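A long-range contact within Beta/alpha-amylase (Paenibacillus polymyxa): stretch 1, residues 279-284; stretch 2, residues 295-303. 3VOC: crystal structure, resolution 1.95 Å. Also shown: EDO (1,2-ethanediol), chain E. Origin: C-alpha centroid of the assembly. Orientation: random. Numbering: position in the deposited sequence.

Stretch 1 279-284: KISGLH
Stretch 2, residues 295-303: GTEQAGGYY

Stretch 1 runs extended through Ile280 (phi/psi -98/135°) and Ser281 (-67/148°), then bends through Gly282 (-97/91°) and Leu283 (-98/70°) to His284 (-82/-8°). Stretch 2 begins as a helix, with Ala299 N hydrogen-bonded to Gly295 O (3.1 Å) and Gly300 N to Thr296 O (3.0 Å). Gly301, at 116/10°, is the first residue to leave helical phi/psi, in a Schellman motif: Tyr302 N bonds back to Glu297 O (2.8 Å) and Gly301 N to Gln298 O (2.9 Å), and the chain leaves through Tyr302 at -104/103°. A CB on Gly301 would jam against the preceding carbonyl O. The stretches come closest in register at Leu283 and Glu297, whose CA atoms lie 5.3 Å apart.

Leu283 (chi1 m, chi2 t) points toward the helix and is the most extensively covered residue. Its CD1 lies 3.7 Å from Thr296 O, 3.9 Å from Gly300 CA and 3.8 Å from Tyr302 CE2; a CB on Gly300 would fall 2.4 Å from Leu283 CD1, so the methyl occupies space left by the missing side chain. Leu283 O approaches Glu297 CG at 3.2 Å.

Tyr302 (chi1 -56°, chi2 -23°) also points across the contact. Its OH accepts the single cross-stretch hydrogen bond, from Ser281 N (2.9 Å, 157°), while Ile280 (chi1 m, chi2 t) packs its CG2 3.6 Å from Tyr302 CE2.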

ATOM      1  N   LYS A 279      -0.769   4.088   1.451  1.00 15.81           N
ATOM      2  CA  LYS A 279      -1.960   3.389   0.979  1.00 16.97           C
ATOM      3  C   LYS A 279      -2.364   2.225   1.867  1.00 16.92           C
ATOM      4  O   LYS A 279      -1.526   1.417   2.290  1.00 16.52           O
ATOM      5  CB  LYS A 279      -1.742   2.895  -0.451  1.00 17.56           C
ATOM      6  CG  LYS A 279      -1.150   3.976  -1.381  1.00 22.46           C
ATOM      7  CD  LYS A 279      -0.960   3.521  -2.846  1.00 27.16           C
ATOM      8  CE  LYS A 279      -0.438   4.692  -3.707  1.00 30.94           C
ATOM      9  NZ  LYS A 279      -0.467   4.417  -5.190  1.00 31.65           N
ATOM     10  N   ILE A 280      -3.665   2.149   2.136  1.00 16.11           N
ATOM     11  CA  ILE A 280      -4.244   0.980   2.779  1.00 15.89           C
ATOM     12  C   ILE A 280      -4.834   0.100   1.679  1.00 15.61           C
ATOM     13  O   ILE A 280      -5.481   0.603   0.752  1.00 15.54           O
ATOM     14  CB  ILE A 280      -5.298   1.398   3.841  1.00 16.22           C
ATOM     15  CG1 ILE A 280      -4.603   2.092   5.030  1.00 15.52           C
ATOM     16  CG2 ILE A 280      -6.135   0.174   4.342  1.00 16.62           C
ATOM     17  CD1 ILE A 280      -5.588   2.566   6.136  1.00 16.64           C
ATOM     18  N   SER A 281      -4.576  -1.203   1.774  1.00 15.20           N
ATOM     19  CA  SER A 281      -5.057  -2.188   0.826  1.00 15.72           C
ATOM     20  C   SER A 281      -6.574  -2.321   0.901  1.00 16.16           C
ATOM     21  O   SER A 281      -7.154  -2.213   1.987  1.00 16.30           O
ATOM     22  CB  SER A 281      -4.437  -3.548   1.170  1.00 15.91           C
ATOM     23  OG  SER A 281      -4.712  -4.517   0.166  1.00 17.81           O
ATOM     24  N   GLY A 282      -7.198  -2.617  -0.237  1.00 16.07           N
ATOM     25  CA  GLY A 282      -8.628  -2.912  -0.274  1.00 16.20           C
ATOM     26  C   GLY A 282      -8.852  -4.419  -0.263  1.00 16.34           C
ATOM     27  O   GLY A 282      -8.908  -5.050  -1.327  1.00 16.38           O
ATOM     28  N   LEU A 283      -8.985  -4.989   0.931  1.00 15.53           N
ATOM     29  CA  LEU A 283      -9.080  -6.439   1.083  1.00 15.02           C
ATOM     30  C   LEU A 283     -10.562  -6.803   1.212  1.00 15.61           C
ATOM     31  O   LEU A 283     -11.048  -7.184   2.284  1.00 15.18           O
ATOM     32  CB  LEU A 283      -8.216  -6.898   2.265  1.00 15.13           C
ATOM     33  CG  LEU A 283      -6.713  -6.563   2.116  1.00 15.11           C
ATOM     34  CD1 LEU A 283      -5.974  -6.849   3.417  1.00 14.03           C
ATOM     35  CD2 LEU A 283      -6.093  -7.402   0.968  1.00 16.91           C
ATOM     36  N   HIS A 284     -11.261  -6.634   0.088  1.00 15.11           N
ATOM     37  CA  HIS A 284     -12.714  -6.560   0.022  1.00 15.99           C
ATOM     38  C   HIS A 284     -13.420  -7.921   0.019  1.00 16.25           C
ATOM     39  O   HIS A 284     -14.645  -7.975   0.111  1.00 16.64           O
ATOM     40  CB  HIS A 284     -13.153  -5.753  -1.218  1.00 15.31           C
ATOM     41  CG  HIS A 284     -12.662  -6.321  -2.520  1.00 16.38           C
ATOM     42  ND1 HIS A 284     -13.277  -7.381  -3.154  1.00 16.87           N
ATOM     43  CD2 HIS A 284     -11.611  -5.975  -3.303  1.00 16.23           C
ATOM     44  CE1 HIS A 284     -12.620  -7.672  -4.264  1.00 15.92           C
ATOM     45  NE2 HIS A 284     -11.602  -6.836  -4.377  1.00 16.60           N
ATOM     46  N   GLY A 295     -11.799 -12.234   7.200  1.00 16.56           N
ATOM     47  CA  GLY A 295     -10.609 -13.075   7.251  1.00 16.89           C
ATOM     48  C   GLY A 295      -9.470 -12.541   6.403  1.00 16.69           C
ATOM     49  O   GLY A 295      -8.300 -12.637   6.802  1.00 16.63           O
ATOM     50  N   THR A 296      -9.805 -11.951   5.257  1.00 16.17           N
ATOM     51  CA  THR A 296      -8.776 -11.418   4.333  1.00 15.88           C
ATOM     52  C   THR A 296      -8.080 -10.179   4.919  1.00 16.23           C
ATOM     53  O   THR A 296      -6.843 -10.085   4.938  1.00 14.93           O
ATOM     54  CB  THR A 296      -9.379 -11.112   2.960  1.00 15.78           C
ATOM     55  OG1 THR A 296     -10.153 -12.243   2.520  1.00 15.07           O
ATOM     56  CG2 THR A 296      -8.284 -10.789   1.920  1.00 16.98           C
ATOM     57  N   GLU A 297      -8.903  -9.240   5.379  1.00 15.99           N
ATOM     58  CA  GLU A 297      -8.439  -8.037   6.052  1.00 16.18           C
ATOM     59  C   GLU A 297      -7.544  -8.379   7.244  1.00 16.43           C
ATOM     60  O   GLU A 297      -6.483  -7.780   7.415  1.00 16.84           O
ATOM     61  CB  GLU A 297      -9.636  -7.216   6.526  1.00 16.20           C
ATOM     62  CG  GLU A 297     -10.459  -6.612   5.400  1.00 16.34           C
ATOM     63  CD  GLU A 297     -11.883  -6.242   5.824  1.00 16.78           C
ATOM     64  OE1 GLU A 297     -12.124  -5.055   6.112  1.00 15.41           O
ATOM     65  OE2 GLU A 297     -12.767  -7.139   5.838  1.00 17.65           O
ATOM     66  N   GLN A 298      -7.970  -9.334   8.067  1.00 16.32           N
ATOM     67  CA  GLN A 298      -7.199  -9.710   9.253  1.00 16.90           C
ATOM     68  C   GLN A 298      -5.823 -10.296   8.887  1.00 16.71           C
ATOM     69  O   GLN A 298      -4.799  -9.907   9.484  1.00 16.88           O
ATOM     70  CB  GLN A 298      -8.013 -10.648  10.154  1.00 17.33           C
ATOM     71  CG  GLN A 298      -9.119  -9.868  10.892  1.00 20.51           C
ATOM     72  CD  GLN A 298     -10.151 -10.716  11.601  1.00 24.88           C
ATOM     73  OE1 GLN A 298     -10.010 -11.928  11.744  1.00 25.53           O
ATOM     74  NE2 GLN A 298     -11.220 -10.062  12.054  1.00 27.51           N
ATOM     75  N   ALA A 299      -5.790 -11.187   7.892  1.00 15.31           N
ATOM     76  CA  ALA A 299      -4.508 -11.765   7.455  1.00 15.10           C
ATOM     77  C   ALA A 299      -3.565 -10.694   6.925  1.00 14.49           C
ATOM     78  O   ALA A 299      -2.348 -10.782   7.110  1.00 14.51           O
ATOM     79  CB  ALA A 299      -4.722 -12.863   6.421  1.00 14.65           C
ATOM     80  N   GLY A 300      -4.131  -9.689   6.263  1.00 14.54           N
ATOM     81  CA  GLY A 300      -3.357  -8.568   5.754  1.00 13.92           C
ATOM     82  C   GLY A 300      -2.852  -7.630   6.840  1.00 14.72           C
ATOM     83  O   GLY A 300      -1.980  -6.803   6.588  1.00 14.00           O
ATOM     84  N   GLY A 301      -3.420  -7.746   8.039  1.00 15.12           N
ATOM     85  CA  GLY A 301      -2.951  -6.976   9.185  1.00 15.82           C
ATOM     86  C   GLY A 301      -3.981  -6.005   9.717  1.00 15.90           C
ATOM     87  O   GLY A 301      -3.654  -5.173  10.553  1.00 16.28           O
ATOM     88  N   TYR A 302      -5.226  -6.090   9.241  1.00 16.04           N
ATOM     89  CA  TYR A 302      -6.231  -5.087   9.609  1.00 16.21           C
ATOM     90  C   TYR A 302      -7.203  -5.617  10.633  1.00 17.16           C
ATOM     91  O   TYR A 302      -8.132  -6.373  10.310  1.00 17.55           O
ATOM     92  CB  TYR A 302      -6.982  -4.556   8.384  1.00 15.75           C
ATOM     93  CG  TYR A 302      -6.083  -3.976   7.309  1.00 16.17           C
ATOM     94  CD1 TYR A 302      -4.797  -3.511   7.610  1.00 15.31           C
ATOM     95  CD2 TYR A 302      -6.522  -3.884   5.990  1.00 15.05           C
ATOM     96  CE1 TYR A 302      -3.969  -2.982   6.611  1.00 15.37           C
ATOM     97  CE2 TYR A 302      -5.706  -3.373   4.991  1.00 15.40           C
ATOM     98  CZ  TYR A 302      -4.436  -2.904   5.307  1.00 15.53           C
ATOM     99  OH  TYR A 302      -3.645  -2.379   4.295  1.00 16.41           O
ATOM    100  N   TYR A 303      -6.990  -5.187  11.869  1.00 17.57           N
ATOM    101  CA  TYR A 303      -7.799  -5.591  13.012  1.00 17.94           C
ATOM    102  C   TYR A 303      -8.768  -4.480  13.416  1.00 17.39           C
ATOM    103  O   TYR A 303      -9.891  -4.748  13.842  1.00 17.14           O
ATOM    104  CB  TYR A 303      -6.835  -5.945  14.158  1.00 18.49           C
ATOM    105  CG  TYR A 303      -7.425  -6.028  15.552  1.00 20.58           C
ATOM    106  CD1 TYR A 303      -8.352  -7.020  15.886  1.00 22.85           C
ATOM    107  CD2 TYR A 303      -7.028  -5.123  16.543  1.00 22.73           C
ATOM    108  CE1 TYR A 303      -8.873  -7.109  17.175  1.00 25.37           C
ATOM    109  CE2 TYR A 303      -7.546  -5.193  17.824  1.00 25.06           C
ATOM    110  CZ  TYR A 303      -8.463  -6.191  18.131  1.00 25.74           C
ATOM    111  OH  TYR A 303      -8.972  -6.251  19.399  1.00 29.46           O
TER
HETATM  112  C1  EDO E 504     -11.164  -6.211   9.783  1.00 38.12           C
HETATM  113  O1  EDO E 504     -10.882  -6.931  10.985  1.00 37.06           O
HETATM  114  C2  EDO E 504     -11.623  -4.815  10.161  1.00 38.73           C
HETATM  115  O2  EDO E 504     -12.971  -4.918  10.639  1.00 39.61           O